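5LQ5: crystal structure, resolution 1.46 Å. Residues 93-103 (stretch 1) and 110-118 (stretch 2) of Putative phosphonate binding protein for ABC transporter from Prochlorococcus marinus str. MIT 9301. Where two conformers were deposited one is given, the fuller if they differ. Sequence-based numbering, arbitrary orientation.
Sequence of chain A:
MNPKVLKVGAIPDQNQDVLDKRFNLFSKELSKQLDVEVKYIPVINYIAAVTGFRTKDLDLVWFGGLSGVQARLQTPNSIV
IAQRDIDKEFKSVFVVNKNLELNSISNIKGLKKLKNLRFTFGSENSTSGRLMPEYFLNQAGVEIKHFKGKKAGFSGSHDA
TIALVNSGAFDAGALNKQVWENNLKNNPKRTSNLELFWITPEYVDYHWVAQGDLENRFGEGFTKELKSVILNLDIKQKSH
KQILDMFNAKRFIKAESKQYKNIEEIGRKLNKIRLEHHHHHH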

# COMPACT_ATOMS: atom_id res chain seq x y z
N VAL A 93 -6.85 3.78 9.26
CA VAL A 93 -7.44 4.82 10.09
C VAL A 93 -8.38 5.69 9.28
O VAL A 93 -8.17 5.97 8.08
CB VAL A 93 -6.39 5.71 10.79
CG1 VAL A 93 -5.56 4.85 11.73
CG2 VAL A 93 -5.49 6.47 9.80
N PHE A 94 -9.46 6.06 9.94
CA PHE A 94 -10.30 7.15 9.53
C PHE A 94 -9.86 8.39 10.29
O PHE A 94 -9.70 8.34 11.52
CB PHE A 94 -11.76 6.86 9.79
CG PHE A 94 -12.38 5.84 8.85
CD1 PHE A 94 -13.22 6.23 7.83
CD2 PHE A 94 -12.12 4.50 9.00
CE1 PHE A 94 -13.81 5.28 7.00
CE2 PHE A 94 -12.69 3.54 8.16
CZ PHE A 94 -13.53 3.93 7.15
N VAL A 95 -9.69 9.49 9.58
CA VAL A 95 -9.32 10.78 10.14
C VAL A 95 -10.34 11.84 9.78
O VAL A 95 -10.99 11.76 8.71
CB VAL A 95 -7.92 11.23 9.74
CG1 VAL A 95 -6.87 10.24 10.18
CG2 VAL A 95 -7.80 11.51 8.26
N VAL A 96 -10.47 12.82 10.68
CA VAL A 96 -11.38 13.94 10.48
C VAL A 96 -10.69 15.26 10.73
O VAL A 96 -9.75 15.34 11.52
CB VAL A 96 -12.65 13.86 11.33
CG1 VAL A 96 -13.50 12.66 10.91
CG2 VAL A 96 -12.30 13.77 12.82
N ASN A 97 -11.16 16.29 10.04
CA ASN A 97 -10.67 17.65 10.21
C ASN A 97 -11.22 18.13 11.57
O ASN A 97 -12.38 17.89 11.91
CB ASN A 97 -11.16 18.56 9.10
CG ASN A 97 -10.56 19.94 9.16
OD1 ASN A 97 -10.91 20.73 10.03
ND2 ASN A 97 -9.64 20.25 8.26
N LYS A 98 -10.33 18.77 12.34
CA LYS A 98 -10.69 19.34 13.67
C LYS A 98 -11.85 20.29 13.69
O LYS A 98 -12.54 20.42 14.69
CB LYS A 98 -9.53 20.12 14.20
CG LYS A 98 -8.50 19.21 14.79
CD LYS A 98 -7.38 20.02 15.38
CE LYS A 98 -6.07 19.30 15.18
NZ LYS A 98 -5.98 18.10 16.04
N ASN A 99 -12.02 21.01 12.59
CA ASN A 99 -13.10 22.00 12.49
C ASN A 99 -14.51 21.41 12.65
O ASN A 99 -15.46 22.14 12.91
CB ASN A 99 -13.02 22.75 11.17
CG ASN A 99 -11.95 23.84 11.17
OD1 ASN A 99 -10.74 23.58 11.06
ND2 ASN A 99 -12.40 25.09 11.28
N LEU A 100 -14.65 20.10 12.50
CA LEU A 100 -15.96 19.46 12.65
C LEU A 100 -16.36 19.24 14.11
O LEU A 100 -17.52 18.99 14.43
CB LEU A 100 -15.97 18.08 12.04
CG LEU A 100 -15.78 17.94 10.54
CD1 LEU A 100 -15.66 16.44 10.35
CD2 LEU A 100 -16.97 18.45 9.77
N GLU A 101 -15.35 19.25 14.98
CA GLU A 101 -15.54 18.97 16.41
C GLU A 101 -16.27 17.64 16.63
O GLU A 101 -17.15 17.52 17.47
CB GLU A 101 -16.23 20.13 17.12
CG GLU A 101 -15.27 21.29 17.29
CD GLU A 101 -15.90 22.58 17.76
OE1 GLU A 101 -17.14 22.65 17.93
OE2 GLU A 101 -15.14 23.54 17.97
N LEU A 102 -15.87 16.65 15.85
CA LEU A 102 -16.47 15.32 15.93
C LEU A 102 -15.63 14.47 16.84
O LEU A 102 -14.42 14.35 16.64
CB LEU A 102 -16.50 14.63 14.56
CG LEU A 102 -17.77 14.38 13.76
CD1 LEU A 102 -17.38 13.43 12.64
CD2 LEU A 102 -18.94 13.80 14.54
N ASN A 103 -16.27 13.86 17.83
CA ASN A 103 -15.57 12.97 18.74
C ASN A 103 -15.24 11.65 18.07
O ASN A 103 -15.99 11.18 17.23
CB ASN A 103 -16.41 12.73 20.00
CG ASN A 103 -16.57 14.01 20.82
OD1 ASN A 103 -15.64 14.81 20.94
ND2 ASN A 103 -17.76 14.22 21.37
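Stretch 2 (110-118) GLKKLKNLR

Stretch 1 enters as the end of a strand, through Asn97, then tightens into a 3-10 segment at 98-100 and leaves as loop. Stretch 2 carries the end of a 3-10 segment, 110-114, followed by a type II turn from Leu114 to Leu117, closed by Leu117 N to Leu114 O at 3.3 Å. Along the strand the two stretches advance together: Phe94 CA lies 9.0 Å from Leu111 CA, and Val96 CA 9.2 Å from Leu114 CA. Past the strand, Leu100 CA is 9.6 Å from Leu117 CA, while Leu102 CA comes back to 8.3 Å from Lys113 CA.

No hydrogen bond joins the stretches; the contact is built from apolar side chains. Strand alternation sets the first rule: Phe94 and Val96 point toward stretch 2, and Val95 points away. Leu111 leaves its backbone sideways, yet its CD2 sits over one face of the Phe94 ring, 3.9 Å from the centroid, a CH-pi contact almost on the ring normal. Leu114 is the hub, with CD1 3.8 Å from Phe94 CD1 and CD2 4.1 Å from Val96 CG1 and 4.3 Å from Leu102 CD1. At the end of the turn, Leu117 CD1 meets Leu100 CD1 at 4.0 Å and Leu102 CD1 at 4.3 Å. Lys113 contributes aliphatic carbon, its CB lying 4.2 Å from Leu102 CD2.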

# COMPACT_ATOMS: atom_id res chain seq x y z
N GLY A 110 -20.41 3.73 14.64
CA GLY A 110 -20.11 5.18 14.71
C GLY A 110 -19.73 5.81 13.37
O GLY A 110 -19.75 7.04 13.20
N LEU A 111 -19.36 4.98 12.41
CA LEU A 111 -19.06 5.49 11.06
C LEU A 111 -20.27 6.18 10.40
O LEU A 111 -20.10 6.96 9.48
CB LEU A 111 -18.55 4.38 10.13
CG LEU A 111 -17.17 3.83 10.44
CD1 LEU A 111 -16.90 2.66 9.48
CD2 LEU A 111 -16.08 4.88 10.34
N LYS A 112 -21.48 5.91 10.88
CA LYS A 112 -22.68 6.67 10.48
C LYS A 112 -22.54 8.19 10.65
O LYS A 112 -23.21 8.96 9.93
CB LYS A 112 -23.95 6.18 11.23
CG LYS A 112 -24.72 5.10 10.50
CD LYS A 112 -25.75 4.42 11.38
CE LYS A 112 -27.01 4.04 10.61
NZ LYS A 112 -26.78 3.38 9.29
N LYS A 113 -21.69 8.61 11.57
CA LYS A 113 -21.41 10.05 11.79
C LYS A 113 -20.71 10.72 10.58
O LYS A 113 -20.62 11.93 10.47
CB LYS A 113 -20.61 10.28 13.08
CG LYS A 113 -21.39 9.94 14.35
CD LYS A 113 -20.52 10.03 15.59
CE LYS A 113 -21.07 9.26 16.78
NZ LYS A 113 -20.21 9.37 18.00
N LEU A 114 -20.24 9.90 9.63
CA LEU A 114 -19.61 10.44 8.41
C LEU A 114 -20.55 10.76 7.27
O LEU A 114 -20.16 11.35 6.24
CB LEU A 114 -18.46 9.54 7.97
CG LEU A 114 -17.38 9.33 9.04
CD1 LEU A 114 -16.31 8.38 8.52
CD2 LEU A 114 -16.72 10.62 9.51
N LYS A 115 -21.80 10.36 7.42
CA LYS A 115 -22.82 10.68 6.42
C LYS A 115 -22.96 12.21 6.26
O LYS A 115 -22.82 12.96 7.23
CB LYS A 115 -24.15 10.05 6.80
CG LYS A 115 -24.21 8.54 6.72
CD LYS A 115 -25.64 8.08 6.97
CE LYS A 115 -25.91 6.66 6.52
NZ LYS A 115 -27.38 6.46 6.45
N ASN A 116 -23.23 12.64 5.02
CA ASN A 116 -23.39 14.06 4.66
C ASN A 116 -22.13 14.91 4.91
O ASN A 116 -22.21 16.12 5.07
CB ASN A 116 -24.63 14.69 5.32
CG ASN A 116 -25.14 15.95 4.58
OD1 ASN A 116 -25.16 16.03 3.33
ND2 ASN A 116 -25.58 16.95 5.37
N LEU A 117 -20.97 14.24 4.95
CA LEU A 117 -19.68 14.94 4.99
C LEU A 117 -19.01 14.76 3.65
O LEU A 117 -19.35 13.84 2.88
CB LEU A 117 -18.78 14.41 6.10
CG LEU A 117 -19.26 14.62 7.54
CD1 LEU A 117 -18.22 14.05 8.50
CD2 LEU A 117 -19.51 16.09 7.84
N ARG A 118 -18.04 15.62 3.37
CA ARG A 118 -17.17 15.49 2.21
C ARG A 118 -16.07 14.48 2.56
O ARG A 118 -15.28 14.70 3.49
CB ARG A 118 -16.58 16.83 1.82
CG ARG A 118 -17.62 17.86 1.39
CD ARG A 118 -17.01 19.25 1.29
NE ARG A 118 -16.34 19.58 2.55
CZ ARG A 118 -15.37 20.46 2.68
NH1 ARG A 118 -14.96 21.14 1.64
NH2 ARG A 118 -14.79 20.66 3.84